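Local atomic coordinates of 2L protein (Yaba-like disease virus, PDB entry 3IT8), a protein that binds tumour necrosis factor through an MHC class I-like platform joined to an immunoglobulin-like domain. Residues G96-G101 and D211-W216; P179-P184 and H285-A290. All blocks are in the same frame, centred on the assembly; numbering follows the deposited sequence.

Contact 1 of 2, residues G96-G101 and D211-W216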
loop_
_atom_site.group_PDB
_atom_site.type_symbol
_atom_site.label_atom_id
_atom_site.label_comp_id
_atom_site.label_asym_id
_atom_site.label_seq_id
_atom_site.Cartn_x
_atom_site.Cartn_y
_atom_site.Cartn_z
ATOM N N GLY D 96 -4.272 -25.761 -23.997
ATOM C CA GLY D 96 -4.272 -26.296 -22.649
ATOM C C GLY D 96 -3.216 -25.632 -21.786
ATOM O O GLY D 96 -2.605 -24.638 -22.192
ATOM N N CYS D 97 -2.993 -26.156 -20.592
ATOM C CA CYS D 97 -1.999 -25.565 -19.701
ATOM C C CYS D 97 -1.318 -26.620 -18.840
ATOM O O CYS D 97 -1.658 -27.807 -18.906
ATOM C CB CYS D 97 -2.633 -24.506 -18.794
ATOM S SG CYS D 97 -3.664 -25.165 -17.450
ATOM N N TYR D 98 -0.361 -26.186 -18.024
ATOM C CA TYR D 98 0.385 -27.107 -17.186
ATOM C C TYR D 98 1.005 -26.446 -15.969
ATOM O O TYR D 98 1.290 -25.251 -15.968
ATOM C CB TYR D 98 1.504 -27.747 -18.003
ATOM C CG TYR D 98 2.521 -26.740 -18.479
ATOM C CD1 TYR D 98 3.637 -26.424 -17.702
ATOM C CD2 TYR D 98 2.345 -26.069 -19.689
ATOM C CE1 TYR D 98 4.557 -25.456 -18.125
ATOM C CE2 TYR D 98 3.249 -25.106 -20.119
ATOM C CZ TYR D 98 4.351 -24.800 -19.337
ATOM O OH TYR D 98 5.217 -23.817 -19.758
ATOM N N GLU D 99 1.206 -27.267 -14.945
ATOM C CA GLU D 99 1.838 -26.882 -13.703
ATOM C C GLU D 99 2.773 -28.054 -13.431
ATOM O O GLU D 99 2.447 -28.957 -12.671
ATOM C CB GLU D 99 0.810 -26.746 -12.589
ATOM C CG GLU D 99 0.659 -25.323 -12.116
ATOM C CD GLU D 99 -0.220 -25.193 -10.881
ATOM O OE1 GLU D 99 0.072 -25.859 -9.859
ATOM O OE2 GLU D 99 -1.201 -24.415 -10.925
ATOM N N THR D 100 3.920 -28.049 -14.107
ATOM C CA THR D 100 4.947 -29.085 -13.983
ATOM C C THR D 100 5.985 -28.618 -12.962
ATOM O O THR D 100 6.912 -27.889 -13.310
ATOM C CB THR D 100 5.649 -29.298 -15.332
ATOM O OG1 THR D 100 4.664 -29.559 -16.338
ATOM C CG2 THR D 100 6.614 -30.465 -15.265
ATOM N N GLY D 101 5.838 -29.034 -11.708
ATOM C CA GLY D 101 6.772 -28.581 -10.694
ATOM C C GLY D 101 6.649 -27.071 -10.554
ATOM O O GLY D 101 5.542 -26.542 -10.418
ATOM N N ASP D 211 3.810 -35.434 -16.990
ATOM C CA ASP D 211 4.456 -34.208 -17.437
ATOM C C ASP D 211 5.776 -34.008 -16.699
ATOM O O ASP D 211 5.831 -33.987 -15.463
ATOM C CB ASP D 211 3.537 -32.989 -17.228
ATOM C CG ASP D 211 2.902 -32.942 -15.832
ATOM O OD1 ASP D 211 2.210 -33.912 -15.446
ATOM O OD2 ASP D 211 3.081 -31.920 -15.130
ATOM N N VAL D 212 6.848 -33.879 -17.468
ATOM C CA VAL D 212 8.167 -33.666 -16.902
ATOM C C VAL D 212 8.897 -32.743 -17.830
ATOM O O VAL D 212 8.753 -32.830 -19.045
ATOM C CB VAL D 212 8.975 -34.976 -16.780
ATOM C CG1 VAL D 212 10.450 -34.671 -16.665
ATOM C CG2 VAL D 212 8.545 -35.722 -15.548
ATOM N N ILE D 213 9.658 -31.833 -17.252
ATOM C CA ILE D 213 10.436 -30.920 -18.052
ATOM C C ILE D 213 11.835 -30.909 -17.503
ATOM O O ILE D 213 12.057 -31.011 -16.296
ATOM C CB ILE D 213 9.848 -29.506 -18.062
ATOM C CG1 ILE D 213 8.508 -29.526 -18.802
ATOM C CG2 ILE D 213 10.802 -28.559 -18.762
ATOM C CD1 ILE D 213 7.813 -28.196 -18.868
ATOM N N THR D 214 12.779 -30.776 -18.414
ATOM C CA THR D 214 14.172 -30.813 -18.071
ATOM C C THR D 214 14.911 -29.590 -18.600
ATOM O O THR D 214 14.688 -29.153 -19.741
ATOM C CB THR D 214 14.773 -32.101 -18.652
ATOM O OG1 THR D 214 15.663 -32.671 -17.708
ATOM C CG2 THR D 214 15.525 -31.827 -19.934
ATOM N N LYS D 215 15.784 -29.041 -17.757
ATOM C CA LYS D 215 16.605 -27.884 -18.123
ATOM C C LYS D 215 18.081 -28.176 -17.903
ATOM O O LYS D 215 18.481 -28.652 -16.842
ATOM C CB LYS D 215 16.227 -26.643 -17.300
ATOM C CG LYS D 215 14.909 -26.027 -17.672
ATOM C CD LYS D 215 14.697 -24.689 -17.010
ATOM C CE LYS D 215 13.450 -24.029 -17.583
ATOM N NZ LYS D 215 13.346 -22.578 -17.238
ATOM N N TRP D 216 18.882 -27.898 -18.922
ATOM C CA TRP D 216 20.326 -28.086 -18.828
ATOM C C TRP D 216 20.986 -26.732 -18.595
ATOM O O TRP D 216 20.907 -25.834 -19.437
ATOM C CB TRP D 216 20.882 -28.731 -20.101
ATOM C CG TRP D 216 20.459 -30.144 -20.249
ATOM C CD1 TRP D 216 19.348 -30.597 -20.884
ATOM C CD2 TRP D 216 21.106 -31.297 -19.693
ATOM N NE1 TRP D 216 19.256 -31.963 -20.764
ATOM C CE2 TRP D 216 20.324 -32.419 -20.036
ATOM C CE3 TRP D 216 22.269 -31.490 -18.938
ATOM C CZ2 TRP D 216 20.668 -33.724 -19.650
ATOM C CZ3 TRP D 216 22.610 -32.788 -18.553
ATOM C CH2 TRP D 216 21.812 -33.887 -18.911
#
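D211 meets T100 through its carboxylate. T100 OG1 donates a hydrogen bond to D211 OD2, 3.1 Å away, and OD2 accepts it on its anti lone pair. The two side chains slide past each other in opposite directions. The CG of D211 sits between its own backbone N and carbonyl carbon (chi1 48°), turned toward T100. D211 OD2 also lies 3.6 Å from T100 CA. It has a second hydrogen-bond partner, the N-terminal amino group of I1, whose positive charge may steady the carboxylate here. T100 CG2, the other branch of the threonine, lies 3.6 Å from D211 O. The neighbouring E99 has its CB pointing away from 211-216. Separately, both E99 carboxylate oxygens are salt-bridged outside this contact, to the chain of another protein, through a basic side chain.

This joint lies between the two domains. Strand 90-100 belongs to the eight-stranded platform sheet of an MHC class I-like fold. Strand 213-218 is an outer strand of the three-stranded sheet of the Ig-like sandwich, held to strand 279-284 partly by backbone bonding of I213 with F284.

V212 touches T100 with its backbone: its CA is 3.9 Å from T100 CG2. Its side chain turns away, to L265 and H285 inside the Ig-like domain. I213 points back to the platform. Its CG1 is 4.1 Å from T100 CG2. I213 CD1 is anti to CA (chi2 179°), which extends the branch toward the Y98 ring, 4.3 Å from Y98 CE1 and oblique to the ring.

Contact 2 of 2, residues P179-P184 and H285-A290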
loop_
_atom_site.group_PDB
_atom_site.type_symbol
_atom_site.label_atom_id
_atom_site.label_comp_id
_atom_site.label_asym_id
_atom_site.label_seq_id
_atom_site.Cartn_x
_atom_site.Cartn_y
_atom_site.Cartn_z
ATOM N N PRO D 179 -4.247 -42.194 -10.687
ATOM C CA PRO D 179 -2.946 -42.650 -10.180
ATOM C C PRO D 179 -2.356 -41.673 -9.181
ATOM O O PRO D 179 -2.406 -40.460 -9.395
ATOM C CB PRO D 179 -2.100 -42.757 -11.440
ATOM C CG PRO D 179 -3.068 -43.191 -12.429
ATOM C CD PRO D 179 -4.276 -42.293 -12.151
ATOM N N LYS D 180 -1.815 -42.197 -8.082
ATOM C CA LYS D 180 -1.208 -41.359 -7.055
ATOM C C LYS D 180 0.130 -40.803 -7.557
ATOM O O LYS D 180 0.762 -41.368 -8.452
ATOM C CB LYS D 180 -0.971 -42.174 -5.789
ATOM C CG LYS D 180 -0.014 -43.327 -6.012
ATOM C CD LYS D 180 0.567 -43.827 -4.707
ATOM C CE LYS D 180 1.684 -44.829 -4.954
ATOM N NZ LYS D 180 2.340 -45.237 -3.678
ATOM N N ASP D 181 0.561 -39.690 -6.982
ATOM C CA ASP D 181 1.833 -39.100 -7.373
ATOM C C ASP D 181 2.951 -40.087 -7.070
ATOM O O ASP D 181 2.917 -40.803 -6.065
ATOM C CB ASP D 181 2.067 -37.796 -6.608
ATOM C CG ASP D 181 1.470 -36.596 -7.310
ATOM O OD1 ASP D 181 0.363 -36.716 -7.869
ATOM O OD2 ASP D 181 2.102 -35.525 -7.297
ATOM N N THR D 182 3.939 -40.131 -7.949
ATOM C CA THR D 182 5.074 -41.023 -7.756
ATOM C C THR D 182 6.391 -40.340 -8.113
ATOM O O THR D 182 6.601 -39.916 -9.253
ATOM C CB THR D 182 4.910 -42.292 -8.588
ATOM O OG1 THR D 182 3.894 -43.100 -7.983
ATOM C CG2 THR D 182 6.224 -43.067 -8.681
ATOM N N THR D 183 7.276 -40.242 -7.121
ATOM C CA THR D 183 8.563 -39.594 -7.314
ATOM C C THR D 183 9.534 -40.436 -8.109
ATOM O O THR D 183 9.718 -41.606 -7.843
ATOM C CB THR D 183 9.193 -39.254 -5.991
ATOM O OG1 THR D 183 8.209 -38.631 -5.155
ATOM C CG2 THR D 183 10.354 -38.308 -6.210
ATOM N N PRO D 184 10.183 -39.834 -9.096
ATOM C CA PRO D 184 11.138 -40.550 -9.934
ATOM C C PRO D 184 12.536 -40.681 -9.338
ATOM O O PRO D 184 12.845 -40.097 -8.300
ATOM C CB PRO D 184 11.154 -39.708 -11.194
ATOM C CG PRO D 184 11.128 -38.326 -10.617
ATOM C CD PRO D 184 10.042 -38.440 -9.550
ATOM N N HIS D 285 9.244 -31.546 -11.889
ATOM C CA HIS D 285 8.144 -32.494 -11.775
ATOM C C HIS D 285 7.297 -32.168 -10.540
ATOM O O HIS D 285 7.761 -31.477 -9.638
ATOM C CB HIS D 285 8.702 -33.901 -11.664
ATOM C CG HIS D 285 7.650 -34.953 -11.582
ATOM N ND1 HIS D 285 6.974 -35.415 -12.685
ATOM C CD2 HIS D 285 7.131 -35.608 -10.519
ATOM C CE1 HIS D 285 6.081 -36.311 -12.307
ATOM N NE2 HIS D 285 6.154 -36.446 -10.998
ATOM N N ASP D 286 6.060 -32.657 -10.499
ATOM C CA ASP D 286 5.177 -32.383 -9.364
ATOM C C ASP D 286 5.813 -32.785 -8.040
ATOM O O ASP D 286 5.765 -32.036 -7.066
ATOM C CB ASP D 286 3.832 -33.081 -9.565
ATOM C CG ASP D 286 2.873 -32.257 -10.413
ATOM O OD1 ASP D 286 3.357 -31.377 -11.164
ATOM O OD2 ASP D 286 1.642 -32.495 -10.328
ATOM N N THR D 287 6.400 -33.972 -7.997
ATOM C CA THR D 287 7.099 -34.416 -6.801
ATOM C C THR D 287 8.426 -33.695 -7.001
ATOM O O THR D 287 8.853 -33.540 -8.137
ATOM C CB THR D 287 7.286 -35.947 -6.818
ATOM O OG1 THR D 287 8.120 -36.334 -7.916
ATOM C CG2 THR D 287 5.924 -36.632 -6.981
ATOM N N LEU D 288 9.077 -33.243 -5.938
ATOM C CA LEU D 288 10.332 -32.477 -6.081
ATOM C C LEU D 288 10.192 -31.276 -7.021
ATOM O O LEU D 288 10.653 -31.326 -8.148
ATOM C CB LEU D 288 11.513 -33.369 -6.556
ATOM C CG LEU D 288 11.826 -34.233 -7.816
ATOM C CD1 LEU D 288 10.936 -35.441 -7.826
ATOM C CD2 LEU D 288 11.720 -33.469 -9.115
ATOM N N GLU D 289 9.563 -30.197 -6.551
ATOM C CA GLU D 289 9.349 -28.985 -7.361
ATOM C C GLU D 289 10.412 -28.745 -8.446
ATOM O O GLU D 289 10.089 -28.442 -9.593
ATOM C CB GLU D 289 9.239 -27.757 -6.452
ATOM C CG GLU D 289 8.017 -27.776 -5.539
ATOM C CD GLU D 289 7.851 -26.482 -4.749
ATOM O OE1 GLU D 289 8.780 -26.118 -3.993
ATOM O OE2 GLU D 289 6.790 -25.830 -4.883
ATOM N N ALA D 290 11.679 -28.886 -8.084
ATOM C CA ALA D 290 12.761 -28.715 -9.046
ATOM C C ALA D 290 14.084 -29.120 -8.411
ATOM O O ALA D 290 14.608 -28.410 -7.552
ATOM C CB ALA D 290 12.830 -27.283 -9.518
#
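T183 and T287 pack against each other, with T183 OG1 beside T287 CB and CG2. Van der Waals packing makes up most of this surface contact. The two threonines cross obliquely, and T287 OG1 faces the CD of P184. P184 and L288 reach toward each other tip to tip, with P184 CD 3.6 Å from L288 CD1. The same CD1 also meets T183 CG2. P184 also packs on V204 and F207 of strand 198-207.

The 179-184 segment is the linker from helix 148-174 to the first strand of the Ig-like sandwich. The 285-290 segment joins strands 279-284 and 291-293, the position of the F-G loop in an Ig fold.

The H285 ring receives T182 O and P184 CD obliquely. H285 NE2 is 3.9 Å from T182 O, and its CD2 is 4.2 Å from P184 CD. The ring also meets that of F207.

Two carboxylates come close at the exposed end. D181 OD2 is 4.3 Å from D286 OD2, and 3.8 Å from D286 CB. The side chains cross at about a right angle. D286 OD2 is hydrogen-bonded to the amino group of I1, which may offset the repulsion.

How the contacts relate
From the N terminus the segments come in the order 96-101, 179-184, 211-216, 285-290, so the two contacts cross. Contact 1 closes a loop that holds the remaining platform strands, helix 148-174 and the first two strands of the Ig-like domain. Contact 2 begins within that loop and closes a second one, made of Ig-like strands from 185-189 to 279-284. Contact 1 ties platform to Ig-like domain; contact 2 ties the linker to a loop of that domain. They meet directly: D211 O takes a weak hydrogen bond from H285 ND1, G101 N gives one to D286 OD1, and I1 is the shared partner of D211 and D286.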